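Local coordinates for protein 11S globulin subunit beta (Cucurbita maxima, PDB 2E9Q) that serves as a seed storage globulin, a nutrient reserve whose mature form is a hexamer of subunits, each cut into two disulfide-linked chains, at residues A[61-66]-A[376-381]; A[415-420]-A[426-431]. All coordinates share one frame; numbering follows the deposited sequence.

Contact 1 (A[61-66]-A[376-381])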
ATOM      1  N   ALA A  61      -2.268  13.437   6.236  1.00 43.18           N
ATOM      2  CA  ALA A  61      -1.422  12.395   6.784  1.00 47.83           C
ATOM      3  C   ALA A  61      -2.206  11.274   7.464  1.00 42.38           C
ATOM      4  O   ALA A  61      -1.661  10.218   7.727  1.00 56.09           O
ATOM      5  CB  ALA A  61      -0.420  13.007   7.762  1.00 45.43           C
ATOM      6  N   GLY A  62      -3.486  11.498   7.727  1.00 47.00           N
ATOM      7  CA  GLY A  62      -4.281  10.477   8.376  1.00 39.34           C
ATOM      8  C   GLY A  62      -3.757  10.201   9.774  1.00 51.97           C
ATOM      9  O   GLY A  62      -3.508   9.055  10.157  1.00 47.52           O
ATOM     10  N   VAL A  63      -3.574  11.262  10.543  1.00 43.70           N
ATOM     11  CA  VAL A  63      -3.082  11.105  11.894  1.00 54.38           C
ATOM     12  C   VAL A  63      -4.139  11.578  12.883  1.00 55.60           C
ATOM     13  O   VAL A  63      -5.028  12.368  12.536  1.00 53.38           O
ATOM     14  CB  VAL A  63      -1.773  11.925  12.126  1.00 54.45           C
ATOM     15  CG1 VAL A  63      -0.799  11.687  10.984  1.00 57.50           C
ATOM     16  CG2 VAL A  63      -2.085  13.399  12.253  1.00 43.54           C
ATOM     17  N   ASN A  64      -4.039  11.071  14.104  1.00 44.75           N
ATOM     18  CA  ASN A  64      -4.928  11.446  15.188  1.00 42.31           C
ATOM     19  C   ASN A  64      -4.011  11.634  16.387  1.00 49.09           C
ATOM     20  O   ASN A  64      -2.965  10.980  16.486  1.00 48.76           O
ATOM     21  CB  ASN A  64      -5.921  10.332  15.510  1.00 50.16           C
ATOM     22  CG  ASN A  64      -6.772   9.937  14.325  1.00 60.58           C
ATOM     23  OD1 ASN A  64      -6.285   9.331  13.363  1.00 65.43           O
ATOM     24  ND2 ASN A  64      -8.053  10.273  14.387  1.00 53.17           N
ATOM     25  N   MET A  65      -4.392  12.535  17.284  1.00 46.79           N
ATOM     26  CA  MET A  65      -3.620  12.799  18.495  1.00 40.97           C
ATOM     27  C   MET A  65      -4.578  12.808  19.680  1.00 45.06           C
ATOM     28  O   MET A  65      -5.622  13.466  19.650  1.00 50.15           O
ATOM     29  CB  MET A  65      -2.916  14.153  18.395  0.50 45.58           C
ATOM     30  CG  MET A  65      -1.859  14.405  19.472  0.50 40.77           C
ATOM     31  SD  MET A  65      -0.357  13.434  19.217  0.50 56.03           S
ATOM     32  CE  MET A  65       0.259  14.182  17.730  0.50 47.28           C
ATOM     33  N   ILE A  66      -4.218  12.073  20.724  1.00 43.37           N
ATOM     34  CA  ILE A  66      -5.027  11.972  21.924  1.00 33.31           C
ATOM     35  C   ILE A  66      -4.110  12.131  23.129  1.00 41.16           C
ATOM     36  O   ILE A  66      -2.969  11.660  23.116  1.00 40.02           O
ATOM     37  CB  ILE A  66      -5.702  10.600  21.991  1.00 39.97           C
ATOM     38  CG1 ILE A  66      -6.598  10.419  20.770  1.00 48.14           C
ATOM     39  CG2 ILE A  66      -6.489  10.447  23.280  1.00 40.72           C
ATOM     40  CD1 ILE A  66      -7.224   9.054  20.676  1.00 53.84           C
ATOM     41  N   VAL A 376       0.392  20.847  18.902  1.00 49.28           N
ATOM     42  CA  VAL A 376       0.832  19.945  17.844  1.00 41.91           C
ATOM     43  C   VAL A 376       0.977  20.626  16.478  1.00 40.53           C
ATOM     44  O   VAL A 376       0.066  21.306  16.015  1.00 41.65           O
ATOM     45  CB  VAL A 376      -0.171  18.783  17.672  1.00 48.52           C
ATOM     46  CG1 VAL A 376       0.267  17.877  16.506  1.00 41.44           C
ATOM     47  CG2 VAL A 376      -0.288  17.998  18.982  1.00 44.86           C
ATOM     48  N   LEU A 377       2.130  20.445  15.843  1.00 42.20           N
ATOM     49  CA  LEU A 377       2.377  20.982  14.514  1.00 37.22           C
ATOM     50  C   LEU A 377       2.723  19.787  13.626  1.00 39.35           C
ATOM     51  O   LEU A 377       3.677  19.065  13.894  1.00 46.16           O
ATOM     52  CB  LEU A 377       3.533  21.984  14.506  1.00 31.76           C
ATOM     53  CG  LEU A 377       3.885  22.493  13.092  1.00 41.28           C
ATOM     54  CD1 LEU A 377       2.726  23.302  12.504  1.00 41.36           C
ATOM     55  CD2 LEU A 377       5.133  23.343  13.148  1.00 34.96           C
ATOM     56  N   MET A 378       1.924  19.579  12.582  1.00 40.32           N
ATOM     57  CA  MET A 378       2.100  18.479  11.639  1.00 34.60           C
ATOM     58  C   MET A 378       2.963  19.008  10.515  1.00 42.62           C
ATOM     59  O   MET A 378       2.551  19.924   9.807  1.00 50.03           O
ATOM     60  CB  MET A 378       0.723  18.071  11.094  1.00 46.37           C
ATOM     61  CG  MET A 378       0.531  16.613  10.679  1.00 58.96           C
ATOM     62  SD  MET A 378       1.456  16.041   9.234  1.00 58.61           S
ATOM     63  CE  MET A 378       0.387  16.568   7.919  1.00 52.78           C
ATOM     64  N   ILE A 379       4.172  18.469  10.368  1.00 43.53           N
ATOM     65  CA  ILE A 379       5.075  18.883   9.299  1.00 31.95           C
ATOM     66  C   ILE A 379       5.024  17.838   8.185  1.00 44.61           C
ATOM     67  O   ILE A 379       5.492  16.708   8.358  1.00 40.77           O
ATOM     68  CB  ILE A 379       6.527  18.972   9.778  1.00 44.88           C
ATOM     69  CG1 ILE A 379       6.620  19.816  11.054  1.00 48.36           C
ATOM     70  CG2 ILE A 379       7.402  19.516   8.658  1.00 33.83           C
ATOM     71  CD1 ILE A 379       6.526  21.293  10.826  1.00 57.77           C
ATOM     72  N   PRO A 380       4.462  18.202   7.019  1.00 46.05           N
ATOM     73  CA  PRO A 380       4.370  17.259   5.898  1.00 39.17           C
ATOM     74  C   PRO A 380       5.718  16.804   5.322  1.00 43.34           C
ATOM     75  O   PRO A 380       6.716  17.533   5.348  1.00 37.85           O
ATOM     76  CB  PRO A 380       3.551  18.027   4.856  1.00 34.82           C
ATOM     77  CG  PRO A 380       2.743  18.989   5.679  1.00 40.34           C
ATOM     78  CD  PRO A 380       3.730  19.447   6.719  1.00 44.63           C
ATOM     79  N   GLN A 381       5.712  15.584   4.799  1.00 39.59           N
ATOM     80  CA  GLN A 381       6.861  14.984   4.162  1.00 39.47           C
ATOM     81  C   GLN A 381       7.428  15.964   3.125  1.00 43.81           C
ATOM     82  O   GLN A 381       6.675  16.563   2.338  1.00 32.80           O
ATOM     83  CB  GLN A 381       6.424  13.686   3.467  1.00 42.72           C
ATOM     84  CG  GLN A 381       7.524  12.970   2.682  1.00 47.77           C
ATOM     85  CD  GLN A 381       6.978  11.901   1.737  1.00 52.89           C
ATOM     86  OE1 GLN A 381       7.741  11.192   1.087  1.00 46.21           O
ATOM     87  NE2 GLN A 381       5.651  11.793   1.655  1.00 48.98           N
TER

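Contact 2 (A[415-420]-A[426-431])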
ATOM      1  N   SER A 415      25.556  17.877   4.832  1.00 58.74           N
ATOM      2  CA  SER A 415      24.366  18.477   4.261  1.00 53.48           C
ATOM      3  C   SER A 415      24.343  18.491   2.742  1.00 55.62           C
ATOM      4  O   SER A 415      25.312  18.128   2.080  1.00 51.55           O
ATOM      5  CB  SER A 415      24.212  19.907   4.786  1.00 53.63           C
ATOM      6  OG  SER A 415      25.318  20.700   4.399  1.00 50.74           O
ATOM      7  N   GLN A 416      23.206  18.913   2.201  1.00 51.32           N
ATOM      8  CA  GLN A 416      23.027  18.990   0.765  1.00 53.87           C
ATOM      9  C   GLN A 416      23.984  20.030   0.203  1.00 43.55           C
ATOM     10  O   GLN A 416      24.584  19.836  -0.847  1.00 52.21           O
ATOM     11  CB  GLN A 416      21.578  19.382   0.444  1.00 60.99           C
ATOM     12  CG  GLN A 416      20.862  18.424  -0.505  1.00 68.39           C
ATOM     13  CD  GLN A 416      20.643  17.038   0.091  1.00 73.06           C
ATOM     14  OE1 GLN A 416      20.217  16.118  -0.607  1.00 87.02           O
ATOM     15  NE2 GLN A 416      20.927  16.885   1.381  1.00 75.04           N
ATOM     16  N   MET A 417      24.132  21.133   0.920  1.00 45.62           N
ATOM     17  CA  MET A 417      25.004  22.209   0.480  1.00 51.60           C
ATOM     18  C   MET A 417      26.453  21.701   0.397  1.00 58.99           C
ATOM     19  O   MET A 417      27.174  21.999  -0.558  1.00 54.62           O
ATOM     20  CB  MET A 417      24.901  23.401   1.435  0.50 58.40           C
ATOM     21  CG  MET A 417      24.647  24.742   0.742  0.50 60.98           C
ATOM     22  SD  MET A 417      22.976  24.969   0.060  0.50 73.23           S
ATOM     23  CE  MET A 417      23.200  24.430  -1.630  0.50 72.54           C
ATOM     24  N   ARG A 418      26.865  20.919   1.392  1.00 53.81           N
ATOM     25  CA  ARG A 418      28.216  20.366   1.441  1.00 48.06           C
ATOM     26  C   ARG A 418      28.489  19.417   0.283  1.00 50.21           C
ATOM     27  O   ARG A 418      29.593  19.385  -0.255  1.00 53.02           O
ATOM     28  CB  ARG A 418      28.426  19.617   2.761  1.00 59.16           C
ATOM     29  CG  ARG A 418      28.366  20.496   4.000  1.00 60.46           C
ATOM     30  CD  ARG A 418      29.757  20.829   4.500  1.00 74.16           C
ATOM     31  NE  ARG A 418      29.731  21.630   5.719  1.00 81.95           N
ATOM     32  CZ  ARG A 418      30.803  21.894   6.461  1.00 84.58           C
ATOM     33  NH1 ARG A 418      31.989  21.419   6.111  1.00 80.68           N
ATOM     34  NH2 ARG A 418      30.687  22.628   7.556  1.00 91.21           N
ATOM     35  N   MET A 419      27.480  18.647  -0.105  1.00 44.52           N
ATOM     36  CA  MET A 419      27.625  17.693  -1.199  1.00 48.30           C
ATOM     37  C   MET A 419      27.834  18.344  -2.566  1.00 43.56           C
ATOM     38  O   MET A 419      28.422  17.751  -3.465  1.00 46.65           O
ATOM     39  CB  MET A 419      26.383  16.801  -1.282  1.00 56.53           C
ATOM     40  CG  MET A 419      26.243  15.792  -0.159  1.00 77.63           C
ATOM     41  SD  MET A 419      27.244  14.306  -0.450  1.00 89.71           S
ATOM     42  CE  MET A 419      26.067  13.293  -1.373  1.00 96.34           C
ATOM     43  N   LEU A 420      27.340  19.561  -2.727  1.00 43.93           N
ATOM     44  CA  LEU A 420      27.438  20.235  -4.012  1.00 49.15           C
ATOM     45  C   LEU A 420      28.765  20.911  -4.286  1.00 49.20           C
ATOM     46  O   LEU A 420      29.289  21.632  -3.445  1.00 54.05           O
ATOM     47  CB  LEU A 420      26.311  21.264  -4.137  1.00 57.42           C
ATOM     48  CG  LEU A 420      24.883  20.696  -4.133  1.00 45.86           C
ATOM     49  CD1 LEU A 420      23.883  21.768  -3.718  1.00 51.07           C
ATOM     50  CD2 LEU A 420      24.567  20.145  -5.497  1.00 39.13           C
ATOM     51  N   SER A 426      28.040  28.213  -7.193  1.00 57.83           N
ATOM     52  CA  SER A 426      28.270  29.511  -7.824  1.00 61.37           C
ATOM     53  C   SER A 426      27.190  29.847  -8.836  1.00 55.41           C
ATOM     54  O   SER A 426      26.485  30.850  -8.706  1.00 53.63           O
ATOM     55  CB  SER A 426      29.630  29.533  -8.522  1.00 57.84           C
ATOM     56  OG  SER A 426      30.669  29.599  -7.571  1.00 70.20           O
ATOM     57  N   ASN A 427      27.080  29.003  -9.851  1.00 48.80           N
ATOM     58  CA  ASN A 427      26.095  29.195 -10.892  1.00 58.30           C
ATOM     59  C   ASN A 427      24.681  29.184 -10.320  1.00 56.53           C
ATOM     60  O   ASN A 427      23.807  29.893 -10.813  1.00 55.34           O
ATOM     61  CB  ASN A 427      26.265  28.114 -11.960  1.00 49.20           C
ATOM     62  CG  ASN A 427      27.494  28.345 -12.816  1.00 67.57           C
ATOM     63  OD1 ASN A 427      27.505  29.231 -13.669  1.00 73.28           O
ATOM     64  ND2 ASN A 427      28.545  27.563 -12.581  1.00 61.68           N
ATOM     65  N   MET A 428      24.470  28.390  -9.272  1.00 59.48           N
ATOM     66  CA  MET A 428      23.166  28.282  -8.619  1.00 53.99           C
ATOM     67  C   MET A 428      22.709  29.589  -7.995  1.00 52.94           C
ATOM     68  O   MET A 428      21.628  30.092  -8.298  1.00 53.32           O
ATOM     69  CB  MET A 428      23.199  27.220  -7.505  1.00 47.40           C
ATOM     70  CG  MET A 428      22.937  25.791  -7.949  1.00 55.62           C
ATOM     71  SD  MET A 428      23.291  24.566  -6.632  1.00 53.56           S
ATOM     72  CE  MET A 428      22.106  25.043  -5.339  1.00 46.29           C
ATOM     73  N   TYR A 429      23.536  30.119  -7.100  1.00 51.21           N
ATOM     74  CA  TYR A 429      23.218  31.344  -6.382  1.00 52.43           C
ATOM     75  C   TYR A 429      23.796  32.633  -6.952  1.00 50.43           C
ATOM     76  O   TYR A 429      23.767  33.665  -6.290  1.00 56.96           O
ATOM     77  CB  TYR A 429      23.647  31.185  -4.927  1.00 55.40           C
ATOM     78  CG  TYR A 429      22.902  30.071  -4.238  1.00 61.28           C
ATOM     79  CD1 TYR A 429      23.579  28.972  -3.706  1.00 64.91           C
ATOM     80  CD2 TYR A 429      21.515  30.094  -4.159  1.00 52.31           C
ATOM     81  CE1 TYR A 429      22.888  27.919  -3.118  1.00 56.55           C
ATOM     82  CE2 TYR A 429      20.814  29.054  -3.574  1.00 63.66           C
ATOM     83  CZ  TYR A 429      21.504  27.967  -3.058  1.00 59.14           C
ATOM     84  OH  TYR A 429      20.802  26.927  -2.503  1.00 48.63           O
ATOM     85  N   ARG A 430      24.316  32.574  -8.174  1.00 57.11           N
ATOM     86  CA  ARG A 430      24.889  33.751  -8.823  1.00 62.65           C
ATOM     87  C   ARG A 430      25.906  34.434  -7.920  1.00 64.55           C
ATOM     88  O   ARG A 430      25.913  35.657  -7.800  1.00 63.74           O
ATOM     89  CB  ARG A 430      23.784  34.750  -9.180  1.00 66.77           C
ATOM     90  CG  ARG A 430      22.724  34.221 -10.143  1.00 78.02           C
ATOM     91  CD  ARG A 430      21.571  35.208 -10.265  1.00 78.06           C
ATOM     92  NE  ARG A 430      20.950  35.452  -8.966  1.00 80.54           N
ATOM     93  CZ  ARG A 430      20.083  36.431  -8.718  1.00 87.09           C
ATOM     94  NH1 ARG A 430      19.732  37.270  -9.685  1.00 82.79           N
ATOM     95  NH2 ARG A 430      19.565  36.567  -7.503  1.00 84.17           N
ATOM     96  N   ILE A 431      26.753  33.637  -7.276  1.00 67.00           N
ATOM     97  CA  ILE A 431      27.784  34.162  -6.387  1.00 59.48           C
ATOM     98  C   ILE A 431      29.148  33.623  -6.809  1.00 63.92           C
ATOM     99  O   ILE A 431      29.237  32.762  -7.686  1.00 67.19           O
ATOM    100  CB  ILE A 431      27.517  33.762  -4.934  1.00 58.16           C
ATOM    101  CG1 ILE A 431      27.522  32.233  -4.806  1.00 64.43           C
ATOM    102  CG2 ILE A 431      26.192  34.340  -4.483  1.00 50.78           C
ATOM    103  CD1 ILE A 431      27.311  31.722  -3.388  1.00 53.59           C
TER

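Contact 1 (A[61-66]-A[376-381])
A61 and M378 begin a seam between the two cupin domains of this bicupin 11S globulin. The segment 61-66 leaves helix 56-61 and enters strand 63-70 of the N-terminal cupin. The segment 376-381 carries strand 376-379, an outermost strand of a sheet in the C-terminal cupin. No hydrogen bond joins the two segments. Side chains alone meet, and all those that touch are buried. The A61 methyl lies over the end of M378: A61 CB is 3.7 Å from M378 CE and 3.9 Å from M378 SD. M378 gets there by bending twice, at chi2 (-68°) and chi3 (-84°), which swings its methyl toward the helix end. Next comes G62. Its positive phi marks it as the C-prime residue of a Schellman motif, which ends the helix and turns the chain into the strand. V63 then points to the same M378 from farther along, with V63 CG2 4.4 Å from M378 CG. M378 is thus met closely by A61 and more loosely by V63, and F58 and V346 also pack on it. N64 faces the other way, toward A161 and T163. M65 returns to the seam and meets V376 tip to tip. W51 and V346 touch both of these side chains, and W51 also shares a backbone hydrogen bond with M65. M65 is modelled in two conformers, so this meeting is less certain. In the conformer described here, the bent chain places M65 CE 3.9 Å from V376 CG1.

Contact 2 (A[415-420]-A[426-431])
M417, with an unusual chi1 of -129° and bends at chi2 and chi3, carries its methyl across to M428 and Y429. M428 runs out extended at chi2 (170°) and folds only at chi3 (62°). Their methyls meet: M417 CE is 3.9 Å from M428 CE. The L420 branch lies transverse to the M428 chain, and L420 CD1 is 4.1 Å from M428 CE. The M417 methyl meets the Y429 ring at its rim, in the ring plane, with M417 CE 3.8 Å from Y429 CE1 and 3.6 Å from Y429 OH. It does not cover a face. M417 has two modelled conformers, so its contacts are less certain and hold for one of them. Helices 416-419 and 422-429 follow one another at the periphery of the C-terminal cupin, beyond strand 407-409. Helix 433-441 comes next, and its L439 packs on M417. This helical end lies against a second subunit, where L420 packs on W146 of that subunit. Between the segments the chemistry is apolar, joining two methionine methyls, a leucine branch and a tyrosine ring edge. This implies packing without directional bonds, while the Y429 hydroxyl is satisfied across the interface by L179 O of the second subunit.

In the fold
From the N terminus, the chain first passes 61-66, where helix 56-61 gives way to strand 63-70. It then runs through 309 further residues, many of them in strands, before 376-381 closes contact 1. This long loop spans the rest of the N-terminal cupin and much of the C-terminal one, so contact 1 ties the two domains together. Contact 2 opens later, at 415-420, and closes after only five residues at 426-431. It joins two successive helices at the far end of the C-terminal cupin. The loops are in series and neither nest nor cross. The centres of contact 1 and contact 2 lie about 32 Å apart. Contact 1 is a central seam within the subunit; contact 2 is peripheral and borders a second subunit.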